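Local coordinates for protein Uly1 (Catenovulum maritimum, PDB 7DRQ) that probably cleaves ulvan, a sulfated polysaccharide of green algae, as a calcium-binding ulvan lyase of polysaccharide lyase family 24, at residues M189-L201 and V229-F243. Sequence-based numbering, arbitrary orientation.
Sequences MTGIEDHGQFSRL and VFNKYLAEQGKWSHF
Gln197 OE1 accepts a nearly straight hydrogen bond from Phe243 N (2.8 Å, 172° at the hydrogen), which lies above the amide's carbonyl plane, and a second from a water that also donates to Ser241 O. At the other end of the amide, Gln197 NE2 donates in its own plane to Asp194 OD2 (3.1 Å), while Asp194 OD1 caps the short helix 195-198 by accepting from Gln197 N. The fully extended chain, CG lying opposite the backbone N, lays the amide flat over one face of the His242 imidazole, the planes 16° apart. Replaced by an alanine, this position would probably leave Phe243 N without its acceptor, Asp194 OD2 without the amide donor, and one imidazole face uncovered. These groups join the loop and helix before strand 201-208 to strand 239-245; the two strands are the outer ones of a four-stranded antiparallel sheet, consistent with a blade of the β-propeller expected for this BNR-repeat family. Further along, Trp240 N donates a hydrogen bond to Met189 O (3.0 Å). The selenomethionine bends at chi3 (74°), placing its CE methyl over one indole face in a CH-pi contact, and Trp240 NE1 hydrogen-bonds to Tyr150 OH. Leu201 CD1 meets Phe243 CE2 at 3.7 Å, beside Phe198.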
# COMPACT_ATOMS: atom_id res chain seq x y z
N MSE A 189 -12.74 -14.14 -0.51
CA MSE A 189 -12.09 -14.37 0.78
C MSE A 189 -13.02 -15.00 1.82
O MSE A 189 -12.57 -15.39 2.91
CB MSE A 189 -11.58 -13.03 1.32
CG MSE A 189 -10.72 -12.29 0.29
SE MSE A 189 -9.81 -10.77 1.10
CE MSE A 189 -8.46 -11.73 2.13
N THR A 190 -14.31 -15.08 1.51
CA THR A 190 -15.31 -15.54 2.47
C THR A 190 -15.82 -16.94 2.19
O THR A 190 -16.73 -17.40 2.89
CB THR A 190 -16.52 -14.60 2.48
OG1 THR A 190 -17.14 -14.65 1.20
CG2 THR A 190 -16.12 -13.16 2.82
N GLY A 191 -15.30 -17.60 1.17
CA GLY A 191 -15.87 -18.86 0.75
C GLY A 191 -17.12 -18.73 -0.09
O GLY A 191 -17.64 -19.76 -0.54
N ILE A 192 -17.59 -17.51 -0.35
CA ILE A 192 -18.81 -17.26 -1.12
C ILE A 192 -18.46 -16.37 -2.30
O ILE A 192 -17.97 -15.26 -2.11
CB ILE A 192 -19.90 -16.60 -0.26
CG1 ILE A 192 -20.21 -17.45 0.97
CG2 ILE A 192 -21.15 -16.33 -1.11
CD1 ILE A 192 -21.05 -16.71 2.01
N GLU A 193 -18.72 -16.86 -3.51
CA GLU A 193 -18.52 -16.02 -4.69
C GLU A 193 -19.49 -14.85 -4.64
O GLU A 193 -20.68 -15.04 -4.37
CB GLU A 193 -18.72 -16.83 -5.98
CG GLU A 193 -18.53 -16.03 -7.28
CD GLU A 193 -18.82 -16.84 -8.53
OE1 GLU A 193 -19.24 -18.01 -8.39
OE2 GLU A 193 -18.65 -16.31 -9.65
N ASP A 194 -18.98 -13.64 -4.86
CA ASP A 194 -19.79 -12.44 -4.64
C ASP A 194 -19.19 -11.32 -5.50
O ASP A 194 -18.29 -10.61 -5.05
CB ASP A 194 -19.83 -12.08 -3.16
CG ASP A 194 -20.74 -10.90 -2.86
OD1 ASP A 194 -21.15 -10.19 -3.81
OD2 ASP A 194 -21.04 -10.69 -1.67
N HIS A 195 -19.71 -11.17 -6.72
CA HIS A 195 -19.16 -10.17 -7.63
C HIS A 195 -19.35 -8.75 -7.09
O HIS A 195 -18.46 -7.92 -7.20
CB HIS A 195 -19.78 -10.29 -9.02
CG HIS A 195 -19.14 -9.40 -10.04
ND1 HIS A 195 -19.64 -8.15 -10.34
CD2 HIS A 195 -18.05 -9.57 -10.81
CE1 HIS A 195 -18.88 -7.59 -11.27
NE2 HIS A 195 -17.91 -8.43 -11.57
N GLY A 196 -20.52 -8.47 -6.49
CA GLY A 196 -20.72 -7.16 -5.89
C GLY A 196 -19.65 -6.83 -4.87
O GLY A 196 -19.15 -5.70 -4.82
N GLN A 197 -19.25 -7.82 -4.06
CA GLN A 197 -18.30 -7.59 -2.97
C GLN A 197 -16.86 -7.55 -3.46
O GLN A 197 -16.04 -6.80 -2.91
CB GLN A 197 -18.45 -8.67 -1.89
CG GLN A 197 -17.52 -8.48 -0.69
CD GLN A 197 -17.66 -9.53 0.40
OE1 GLN A 197 -16.91 -9.51 1.38
NE2 GLN A 197 -18.60 -10.46 0.23
N PHE A 198 -16.51 -8.34 -4.48
CA PHE A 198 -15.10 -8.53 -4.81
C PHE A 198 -14.68 -7.93 -6.14
O PHE A 198 -13.52 -8.10 -6.53
CB PHE A 198 -14.77 -10.02 -4.75
CG PHE A 198 -14.83 -10.57 -3.37
CD1 PHE A 198 -13.86 -10.23 -2.44
CD2 PHE A 198 -15.89 -11.37 -2.97
CE1 PHE A 198 -13.92 -10.70 -1.15
CE2 PHE A 198 -15.96 -11.84 -1.68
CZ PHE A 198 -14.99 -11.52 -0.77
N SER A 199 -15.56 -7.23 -6.84
CA SER A 199 -15.19 -6.56 -8.07
C SER A 199 -14.80 -5.11 -7.80
O SER A 199 -15.13 -4.53 -6.76
CB SER A 199 -16.33 -6.61 -9.09
OG SER A 199 -17.45 -5.94 -8.57
N ARG A 200 -14.07 -4.53 -8.76
CA ARG A 200 -13.64 -3.14 -8.73
C ARG A 200 -12.76 -2.83 -7.51
O ARG A 200 -12.83 -1.74 -6.94
CB ARG A 200 -14.83 -2.18 -8.79
CG ARG A 200 -15.62 -2.29 -10.08
CD ARG A 200 -16.64 -1.15 -10.19
NE ARG A 200 -17.02 -0.88 -11.58
CZ ARG A 200 -18.08 -1.42 -12.17
NH1 ARG A 200 -18.86 -2.26 -11.50
NH2 ARG A 200 -18.37 -1.13 -13.44
N LEU A 201 -11.91 -3.78 -7.12
CA LEU A 201 -11.04 -3.60 -5.96
C LEU A 201 -9.60 -3.32 -6.39
O LEU A 201 -9.09 -3.91 -7.35
CB LEU A 201 -11.10 -4.83 -5.05
CG LEU A 201 -12.44 -5.16 -4.39
CD1 LEU A 201 -12.33 -6.44 -3.57
CD2 LEU A 201 -12.91 -4.01 -3.51
N VAL A 229 -13.04 -0.38 1.77
CA VAL A 229 -13.71 -1.51 2.41
C VAL A 229 -12.66 -2.28 3.19
O VAL A 229 -11.48 -2.31 2.81
CB VAL A 229 -14.42 -2.43 1.40
CG1 VAL A 229 -15.58 -1.68 0.69
CG2 VAL A 229 -13.44 -3.00 0.38
N PHE A 230 -13.07 -2.88 4.30
CA PHE A 230 -12.13 -3.63 5.12
C PHE A 230 -12.83 -4.82 5.75
O PHE A 230 -14.04 -4.82 5.97
CB PHE A 230 -11.47 -2.75 6.20
CG PHE A 230 -12.44 -2.20 7.24
CD1 PHE A 230 -13.29 -1.15 6.94
CD2 PHE A 230 -12.45 -2.73 8.53
CE1 PHE A 230 -14.16 -0.64 7.90
CE2 PHE A 230 -13.31 -2.23 9.50
CZ PHE A 230 -14.18 -1.19 9.18
N ASN A 231 -12.04 -5.86 6.05
CA ASN A 231 -12.59 -7.06 6.65
C ASN A 231 -11.58 -7.60 7.66
O ASN A 231 -10.51 -7.03 7.87
CB ASN A 231 -12.95 -8.11 5.59
CG ASN A 231 -11.76 -8.52 4.73
OD1 ASN A 231 -10.62 -8.13 5.00
ND2 ASN A 231 -12.03 -9.31 3.70
N LYS A 232 -11.94 -8.71 8.29
CA LYS A 232 -11.14 -9.32 9.34
C LYS A 232 -10.99 -10.80 9.05
O LYS A 232 -11.92 -11.45 8.56
CB LYS A 232 -11.76 -9.09 10.73
CG LYS A 232 -11.07 -9.87 11.85
CD LYS A 232 -11.57 -9.48 13.24
CE LYS A 232 -12.96 -10.00 13.51
NZ LYS A 232 -13.42 -9.63 14.89
N TYR A 233 -9.81 -11.33 9.34
CA TYR A 233 -9.57 -12.76 9.20
C TYR A 233 -10.14 -13.50 10.40
O TYR A 233 -9.87 -13.14 11.56
CB TYR A 233 -8.07 -13.03 9.06
CG TYR A 233 -7.78 -14.49 8.92
CD1 TYR A 233 -8.38 -15.24 7.91
CD2 TYR A 233 -6.95 -15.14 9.83
CE1 TYR A 233 -8.14 -16.58 7.79
CE2 TYR A 233 -6.71 -16.49 9.73
CZ TYR A 233 -7.31 -17.21 8.70
OH TYR A 233 -7.07 -18.56 8.59
N LEU A 234 -10.96 -14.51 10.14
CA LEU A 234 -11.57 -15.30 11.20
C LEU A 234 -10.78 -16.60 11.30
O LEU A 234 -11.09 -17.59 10.63
CB LEU A 234 -13.05 -15.54 10.90
CG LEU A 234 -13.85 -14.28 10.57
CD1 LEU A 234 -15.29 -14.63 10.19
CD2 LEU A 234 -13.82 -13.30 11.75
N ALA A 235 -9.74 -16.60 12.14
CA ALA A 235 -8.85 -17.76 12.22
C ALA A 235 -9.60 -19.02 12.63
O ALA A 235 -9.27 -20.12 12.16
CB ALA A 235 -7.71 -17.48 13.20
N GLU A 236 -10.60 -18.88 13.49
CA GLU A 236 -11.33 -20.06 13.93
C GLU A 236 -12.18 -20.67 12.82
O GLU A 236 -12.58 -21.83 12.94
CB GLU A 236 -12.21 -19.69 15.14
CG GLU A 236 -13.57 -19.13 14.77
CD GLU A 236 -13.53 -17.64 14.43
OE1 GLU A 236 -12.43 -17.04 14.35
OE2 GLU A 236 -14.64 -17.08 14.24
N GLN A 237 -12.44 -19.93 11.74
CA GLN A 237 -13.24 -20.43 10.63
C GLN A 237 -12.45 -20.60 9.34
O GLN A 237 -13.01 -21.07 8.35
CB GLN A 237 -14.43 -19.50 10.40
CG GLN A 237 -15.24 -19.26 11.65
CD GLN A 237 -16.43 -18.36 11.41
OE1 GLN A 237 -17.19 -18.58 10.46
NE2 GLN A 237 -16.61 -17.36 12.26
N GLY A 238 -11.17 -20.21 9.31
CA GLY A 238 -10.37 -20.35 8.10
C GLY A 238 -10.85 -19.50 6.94
O GLY A 238 -10.73 -19.90 5.78
N LYS A 239 -11.41 -18.33 7.23
CA LYS A 239 -11.93 -17.46 6.19
C LYS A 239 -12.02 -16.05 6.74
O LYS A 239 -11.68 -15.79 7.90
CB LYS A 239 -13.29 -17.96 5.68
CG LYS A 239 -14.38 -17.93 6.73
CD LYS A 239 -15.63 -18.62 6.20
CE LYS A 239 -16.84 -18.32 7.08
NZ LYS A 239 -18.03 -19.07 6.59
N TRP A 240 -12.50 -15.13 5.91
CA TRP A 240 -12.59 -13.72 6.25
C TRP A 240 -14.05 -13.30 6.37
O TRP A 240 -14.95 -13.90 5.78
CB TRP A 240 -11.91 -12.87 5.18
CG TRP A 240 -10.44 -13.14 5.08
CD1 TRP A 240 -9.84 -14.26 4.57
CD2 TRP A 240 -9.39 -12.27 5.50
NE1 TRP A 240 -8.48 -14.14 4.65
CE2 TRP A 240 -8.17 -12.93 5.22
CE3 TRP A 240 -9.35 -11.01 6.09
CZ2 TRP A 240 -6.92 -12.36 5.50
CZ3 TRP A 240 -8.11 -10.43 6.37
CH2 TRP A 240 -6.92 -11.12 6.08
N SER A 241 -14.26 -12.25 7.15
CA SER A 241 -15.57 -11.63 7.24
C SER A 241 -15.91 -10.90 5.94
O SER A 241 -15.06 -10.68 5.07
CB SER A 241 -15.61 -10.66 8.42
OG SER A 241 -14.69 -9.60 8.22
N HIS A 242 -17.19 -10.54 5.81
CA HIS A 242 -17.65 -9.74 4.69
C HIS A 242 -17.03 -8.35 4.75
O HIS A 242 -16.93 -7.76 5.82
CB HIS A 242 -19.18 -9.64 4.74
CG HIS A 242 -19.81 -9.07 3.50
ND1 HIS A 242 -19.59 -7.78 3.07
CD2 HIS A 242 -20.69 -9.62 2.63
CE1 HIS A 242 -20.29 -7.57 1.96
NE2 HIS A 242 -20.98 -8.66 1.68
N PHE A 243 -16.61 -7.84 3.59
CA PHE A 243 -16.08 -6.48 3.52
C PHE A 243 -17.08 -5.49 4.11
O PHE A 243 -18.29 -5.59 3.88
CB PHE A 243 -15.78 -6.10 2.07
CG PHE A 243 -14.37 -6.36 1.63
CD1 PHE A 243 -13.29 -5.91 2.39
CD2 PHE A 243 -14.12 -7.03 0.44
CE1 PHE A 243 -11.98 -6.14 1.96
CE2 PHE A 243 -12.83 -7.28 0.01
CZ PHE A 243 -11.75 -6.83 0.77
O HOH W 1 -18.73 -16.65 4.94
O HOH W 2 -18.19 -19.66 3.66
O HOH W 3 -22.56 -8.92 -0.51
O HOH W 4 -14.34 -10.35 2.38